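Galactonate dehydratase (Zobellia galactanivorans, PDB 5OLC) is an enzyme of the enolase superfamily, with a mandelate racemase-type N-terminal domain and an enolase-like C-terminal barrel domain. Local coordinates at residues Lys218-Asp223 / Thr246-Ser251; Glu234-Tyr239 / Lys268-Ile273. All coordinates share one frame; numbering follows the deposited sequence.

Contact 1 (Lys218-Asp223 / Thr246-Ser251); sequences KAEKFD and TTIPIS
In the barrel domain of this enolase-superfamily fold, Glu220, at the C-terminal end of helix 209-219, reaches the loop residues Thr246 and Thr247 that follow the next helix, 236-245. The contact thus ties together two consecutive helix-to-strand connections at the N-terminal end of the barrel strands, leading into the parallel strands 224-228 and 250-252. Glu220 carries it with one carboxylate oxygen. Its chain is extended beyond CG (chi2 -174°), which carries CD away from the backbone and toward the two threonines. There OE2 accepts two hydrogen bonds. The backbone N of Thr247 donates along an almost straight line, 2.8 Å from N to Glu220 OE2 with an angle of 174° at the hydrogen, and comes from above the carboxylate plane. The hydroxyl of Thr246 approaches the same oxygen on its anti side, nearer the plane, with OG1 2.7 Å from Glu220 OE2. Thr246 is the first residue after the helix to leave helical backbone angles, and both bonds are made to the residues where the chain heads for strand 250-252. Two donors on one oxygen would be expected to favour the charged form of the carboxylate. Beside these bonds CG of Glu220 packs on Ile248, whose side chain is buried and also touches Ile224 of strand 224-228. Thr247 also packs against Arg217 of a second subunit. Two residues of segment 218-223 meet the tip of Ile248: Ile248 CD1 lies 3.8 Å from Glu220 CG, and Ala219 C lies 4.2 Å from Ile248 CD1.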
loop_
_atom_site.group_PDB
_atom_site.type_symbol
_atom_site.label_atom_id
_atom_site.label_comp_id
_atom_site.label_asym_id
_atom_site.label_seq_id
_atom_site.Cartn_x
_atom_site.Cartn_y
_atom_site.Cartn_z
ATOM N N LYS A 218 -27.126 17.762 -1.716
ATOM C CA LYS A 218 -28.361 18.534 -1.838
ATOM C C LYS A 218 -29.140 18.214 -3.124
ATOM O O LYS A 218 -30.367 18.192 -3.088
ATOM C CB LYS A 218 -28.073 20.043 -1.713
ATOM N N ALA A 219 -28.431 17.954 -4.245
ATOM C CA ALA A 219 -29.034 17.659 -5.550
ATOM C C ALA A 219 -29.444 16.189 -5.768
ATOM O O ALA A 219 -30.100 15.887 -6.772
ATOM C CB ALA A 219 -28.116 18.122 -6.672
ATOM N N GLU A 220 -29.072 15.293 -4.830
ATOM C CA GLU A 220 -29.379 13.861 -4.876
ATOM C C GLU A 220 -30.879 13.583 -5.071
ATOM O O GLU A 220 -31.244 12.746 -5.913
ATOM C CB GLU A 220 -28.862 13.158 -3.615
ATOM C CG GLU A 220 -27.401 12.743 -3.705
ATOM C CD GLU A 220 -26.846 11.909 -2.563
ATOM O OE1 GLU A 220 -27.574 11.668 -1.573
ATOM O OE2 GLU A 220 -25.674 11.484 -2.668
ATOM N N LYS A 221 -31.739 14.333 -4.329
ATOM C CA LYS A 221 -33.211 14.261 -4.355
ATOM C C LYS A 221 -33.846 14.505 -5.737
ATOM O O LYS A 221 -34.994 14.122 -5.951
ATOM C CB LYS A 221 -33.840 15.199 -3.306
ATOM C CG LYS A 221 -33.270 16.610 -3.274
ATOM C CD LYS A 221 -34.124 17.536 -2.430
ATOM C CE LYS A 221 -33.406 18.812 -2.065
ATOM N NZ LYS A 221 -34.348 19.945 -1.864
ATOM N N PHE A 222 -33.097 15.115 -6.665
ATOM C CA PHE A 222 -33.572 15.429 -8.014
ATOM C C PHE A 222 -33.176 14.377 -9.068
ATOM O O PHE A 222 -33.289 14.655 -10.270
ATOM C CB PHE A 222 -33.120 16.848 -8.424
ATOM C CG PHE A 222 -33.452 17.911 -7.401
ATOM C CD1 PHE A 222 -34.762 18.338 -7.217
ATOM C CD2 PHE A 222 -32.459 18.464 -6.601
ATOM C CE1 PHE A 222 -35.073 19.303 -6.250
ATOM C CE2 PHE A 222 -32.771 19.435 -5.641
ATOM C CZ PHE A 222 -34.074 19.852 -5.477
ATOM N N ASP A 223 -32.763 13.159 -8.616
ATOM C CA ASP A 223 -32.340 12.022 -9.452
ATOM C C ASP A 223 -31.363 12.450 -10.558
ATOM O O ASP A 223 -31.744 12.588 -11.731
ATOM C CB ASP A 223 -33.550 11.234 -10.005
ATOM C CG ASP A 223 -33.202 10.073 -10.936
ATOM O OD1 ASP A 223 -32.677 9.053 -10.441
ATOM O OD2 ASP A 223 -33.463 10.188 -12.161
ATOM N N THR A 246 -21.018 10.601 -2.204
ATOM C CA THR A 246 -22.279 10.853 -2.909
ATOM C C THR A 246 -22.759 9.625 -3.712
ATOM O O THR A 246 -21.957 8.775 -4.119
ATOM C CB THR A 246 -22.239 12.143 -3.749
ATOM O OG1 THR A 246 -23.582 12.501 -4.088
ATOM C CG2 THR A 246 -21.396 12.021 -5.019
ATOM N N THR A 247 -24.084 9.544 -3.916
ATOM C CA THR A 247 -24.726 8.468 -4.677
ATOM C C THR A 247 -24.678 8.760 -6.180
ATOM O O THR A 247 -24.667 7.818 -6.975
ATOM C CB THR A 247 -26.154 8.191 -4.177
ATOM O OG1 THR A 247 -26.997 9.314 -4.439
ATOM C CG2 THR A 247 -26.201 7.832 -2.702
ATOM N N ILE A 248 -24.650 10.064 -6.565
ATOM C CA ILE A 248 -24.600 10.540 -7.958
ATOM C C ILE A 248 -23.287 10.087 -8.635
ATOM O O ILE A 248 -22.210 10.440 -8.140
ATOM C CB ILE A 248 -24.789 12.085 -8.058
ATOM C CG1 ILE A 248 -26.028 12.574 -7.274
ATOM C CG2 ILE A 248 -24.826 12.535 -9.528
ATOM C CD1 ILE A 248 -26.078 14.086 -7.008
ATOM N N PRO A 249 -23.356 9.327 -9.759
ATOM C CA PRO A 249 -22.122 8.879 -10.433
ATOM C C PRO A 249 -21.233 10.026 -10.896
ATOM O O PRO A 249 -21.736 11.067 -11.306
ATOM C CB PRO A 249 -22.636 8.040 -11.600
ATOM C CG PRO A 249 -23.997 7.639 -11.195
ATOM C CD PRO A 249 -24.544 8.811 -10.454
ATOM N N ILE A 250 -19.911 9.854 -10.754
ATOM C CA ILE A 250 -18.906 10.880 -11.049
ATOM C C ILE A 250 -18.283 10.679 -12.425
ATOM O O ILE A 250 -17.742 9.612 -12.717
ATOM C CB ILE A 250 -17.853 10.968 -9.894
ATOM C CG1 ILE A 250 -18.518 11.188 -8.493
ATOM C CG2 ILE A 250 -16.752 11.994 -10.169
ATOM C CD1 ILE A 250 -19.429 12.467 -8.275
ATOM N N SER A 251 -18.399 11.714 -13.268
ATOM C CA SER A 251 -17.880 11.772 -14.634
ATOM C C SER A 251 -16.652 12.645 -14.688
ATOM O O SER A 251 -16.558 13.613 -13.930
ATOM C CB SER A 251 -18.921 12.366 -15.567
ATOM O OG SER A 251 -19.551 11.362 -16.339
#

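Contact 2 (Glu234-Tyr239 / Lys268-Ile273); sequences EDYDGY and KDCVDI
Tyr236 and Tyr239, three residues apart in the first turn of helix 236-245, both lean on the loop 268-273, which leads from helix 258-267 into strand 273-274 of the enolase-type barrel. Cys270 fits against both. Its SG, set anti to the carbonyl carbon (chi1 -51°), meets the Tyr236 ring obliquely at CD1, 3.8 Å away, in a sulfur-aromatic contact with the sulfur 5.0 Å from the ring centroid and 73° off the ring normal. Its CB instead faces Tyr239, with 3.8 Å between Cys270 CB and Tyr239 CB. Further along the loop, the side chains of Val271 and Tyr239 run side by side and point the same way, CG1 of the valine being 4.1 Å from CD1 of the ring. The chain of Lys268 crosses Tyr236 at about a right angle and lays CD 3.8 Å from Tyr236 CB. No hydrogen bond joins the two segments; the contact is made by apolar surfaces, and Leu265 of helix 258-267 packs on Tyr236, Cys270 and Val271. The polar end of Tyr236 is engaged away from the loop, its OH bonding to Glu256 and to Arg98 of a third subunit. Asp235 is the N-cap of the helix, though its side-chain bond to Gly238 N is weak. At the more exposed margin the bent chain of Lys268 passes obliquely by Asp237, whose OD1 lies 4.0 Å from Lys268 CE and 4.5 Å from Lys268 NZ, beyond salt-bridge range.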
loop_
_atom_site.group_PDB
_atom_site.type_symbol
_atom_site.label_atom_id
_atom_site.label_comp_id
_atom_site.label_asym_id
_atom_site.label_seq_id
_atom_site.Cartn_x
_atom_site.Cartn_y
_atom_site.Cartn_z
ATOM N N GLU A 234 -6.991 17.797 -11.941
ATOM C CA GLU A 234 -5.760 17.602 -11.196
ATOM C C GLU A 234 -6.015 17.054 -9.787
ATOM O O GLU A 234 -5.119 16.440 -9.208
ATOM C CB GLU A 234 -5.048 18.931 -11.115
ATOM C CG GLU A 234 -3.616 18.826 -11.567
ATOM C CD GLU A 234 -3.259 18.684 -13.032
ATOM O OE1 GLU A 234 -3.374 19.683 -13.787
ATOM O OE2 GLU A 234 -2.685 17.624 -13.371
ATOM N N ASP A 235 -7.249 17.264 -9.254
ATOM C CA ASP A 235 -7.717 16.833 -7.934
ATOM C C ASP A 235 -8.249 15.389 -7.969
ATOM O O ASP A 235 -9.448 15.163 -7.764
ATOM C CB ASP A 235 -8.790 17.824 -7.407
ATOM C CG ASP A 235 -9.216 17.699 -5.938
ATOM O OD1 ASP A 235 -8.511 17.004 -5.159
ATOM O OD2 ASP A 235 -10.224 18.332 -5.559
ATOM N N TYR A 236 -7.352 14.409 -8.210
ATOM C CA TYR A 236 -7.732 12.990 -8.263
ATOM C C TYR A 236 -8.294 12.489 -6.935
ATOM O O TYR A 236 -9.310 11.793 -6.927
ATOM C CB TYR A 236 -6.555 12.106 -8.702
ATOM C CG TYR A 236 -5.992 12.409 -10.079
ATOM C CD1 TYR A 236 -6.698 12.076 -11.234
ATOM C CD2 TYR A 236 -4.707 12.921 -10.230
ATOM C CE1 TYR A 236 -6.156 12.288 -12.500
ATOM C CE2 TYR A 236 -4.151 13.128 -11.489
ATOM C CZ TYR A 236 -4.876 12.809 -12.624
ATOM O OH TYR A 236 -4.306 13.010 -13.864
ATOM N N ASP A 237 -7.648 12.873 -5.808
ATOM C CA ASP A 237 -8.083 12.514 -4.457
ATOM C C ASP A 237 -9.456 13.110 -4.142
ATOM O O ASP A 237 -10.230 12.505 -3.409
ATOM C CB ASP A 237 -7.037 12.923 -3.408
ATOM C CG ASP A 237 -5.722 12.139 -3.424
ATOM O OD1 ASP A 237 -5.622 11.138 -4.185
ATOM O OD2 ASP A 237 -4.801 12.505 -2.654
ATOM N N GLY A 238 -9.762 14.253 -4.747
ATOM C CA GLY A 238 -11.044 14.927 -4.594
ATOM C C GLY A 238 -12.167 14.172 -5.258
ATOM O O GLY A 238 -13.235 14.027 -4.671
ATOM N N TYR A 239 -11.918 13.682 -6.486
ATOM C CA TYR A 239 -12.838 12.876 -7.294
ATOM C C TYR A 239 -13.205 11.615 -6.501
ATOM O O TYR A 239 -14.385 11.403 -6.206
ATOM C CB TYR A 239 -12.169 12.484 -8.636
ATOM C CG TYR A 239 -12.432 13.430 -9.795
ATOM C CD1 TYR A 239 -13.553 13.276 -10.606
ATOM C CD2 TYR A 239 -11.515 14.418 -10.136
ATOM C CE1 TYR A 239 -13.793 14.128 -11.684
ATOM C CE2 TYR A 239 -11.750 15.290 -11.202
ATOM C CZ TYR A 239 -12.894 15.139 -11.977
ATOM O OH TYR A 239 -13.138 15.988 -13.038
ATOM N N LYS A 268 -6.592 5.424 -9.852
ATOM C CA LYS A 268 -6.982 6.135 -8.651
ATOM C C LYS A 268 -8.492 6.047 -8.361
ATOM O O LYS A 268 -8.977 6.775 -7.495
ATOM C CB LYS A 268 -6.476 7.588 -8.702
ATOM C CG LYS A 268 -4.969 7.739 -8.874
ATOM C CD LYS A 268 -4.435 9.016 -8.206
ATOM C CE LYS A 268 -3.805 8.790 -6.836
ATOM N NZ LYS A 268 -2.407 9.304 -6.763
ATOM N N ASP A 269 -9.231 5.148 -9.058
ATOM C CA ASP A 269 -10.681 4.911 -8.879
ATOM C C ASP A 269 -11.529 6.228 -8.793
ATOM O O ASP A 269 -12.471 6.326 -7.990
ATOM C CB ASP A 269 -10.923 3.992 -7.653
ATOM C CG ASP A 269 -11.992 2.910 -7.820
ATOM O OD1 ASP A 269 -12.320 2.562 -8.990
ATOM O OD2 ASP A 269 -12.502 2.405 -6.779
ATOM N N CYS A 270 -11.181 7.221 -9.652
ATOM C CA CYS A 270 -11.773 8.558 -9.706
ATOM C C CYS A 270 -13.200 8.609 -10.222
ATOM O O CYS A 270 -14.066 9.224 -9.585
ATOM C CB CYS A 270 -10.883 9.495 -10.513
ATOM S SG CYS A 270 -9.153 9.495 -10.002
ATOM N N VAL A 271 -13.423 8.037 -11.421
ATOM C CA VAL A 271 -14.693 8.148 -12.117
ATOM C C VAL A 271 -15.483 6.842 -12.255
ATOM O O VAL A 271 -14.926 5.738 -12.242
ATOM C CB VAL A 271 -14.492 8.818 -13.505
ATOM C CG1 VAL A 271 -13.989 10.245 -13.355
ATOM C CG2 VAL A 271 -13.570 8.006 -14.414
ATOM N N ASP A 272 -16.807 7.015 -12.416
ATOM C CA ASP A 272 -17.790 5.991 -12.715
ATOM C C ASP A 272 -17.885 5.925 -14.252
ATOM O O ASP A 272 -18.058 4.835 -14.807
ATOM C CB ASP A 272 -19.156 6.369 -12.108
ATOM C CG ASP A 272 -19.274 6.094 -10.632
ATOM O OD1 ASP A 272 -19.293 4.900 -10.247
ATOM O OD2 ASP A 272 -19.383 7.060 -9.864
ATOM N N ILE A 273 -17.757 7.104 -14.926
ATOM C CA ILE A 273 -17.816 7.293 -16.392
ATOM C C ILE A 273 -16.604 8.087 -16.856
ATOM O O ILE A 273 -16.382 9.194 -16.358
ATOM C CB ILE A 273 -19.109 8.044 -16.842
ATOM C CG1 ILE A 273 -20.399 7.405 -16.316
ATOM C CG2 ILE A 273 -19.156 8.208 -18.347
ATOM C CD1 ILE A 273 -21.140 8.268 -15.425
#

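In the fold
Helix 236-245 connects the two contacts: contact 2 uses its first turn, and the 246-251 segment of contact 1 is the chain that leaves its end for strand 250-252. Their chemistry differs. Contact 1 is buried on its Ile248 and Ala219 side and has a carboxylate that accepts from loop residues toward its more exposed edge, whereas contact 2 is partly buried and held by aromatic, sulfur and aliphatic packing, with the Asp237 and Lys268 charges near each other at its margin. They meet where the parallel strands 250-252 and 273-274 begin, Ile250 O lying 2.8 Å from Asp272 N, a probable hydrogen bond. Ile250 also packs on Tyr239, joining contact 1's strand to contact 2's helix. Both contacts border neighbouring subunits.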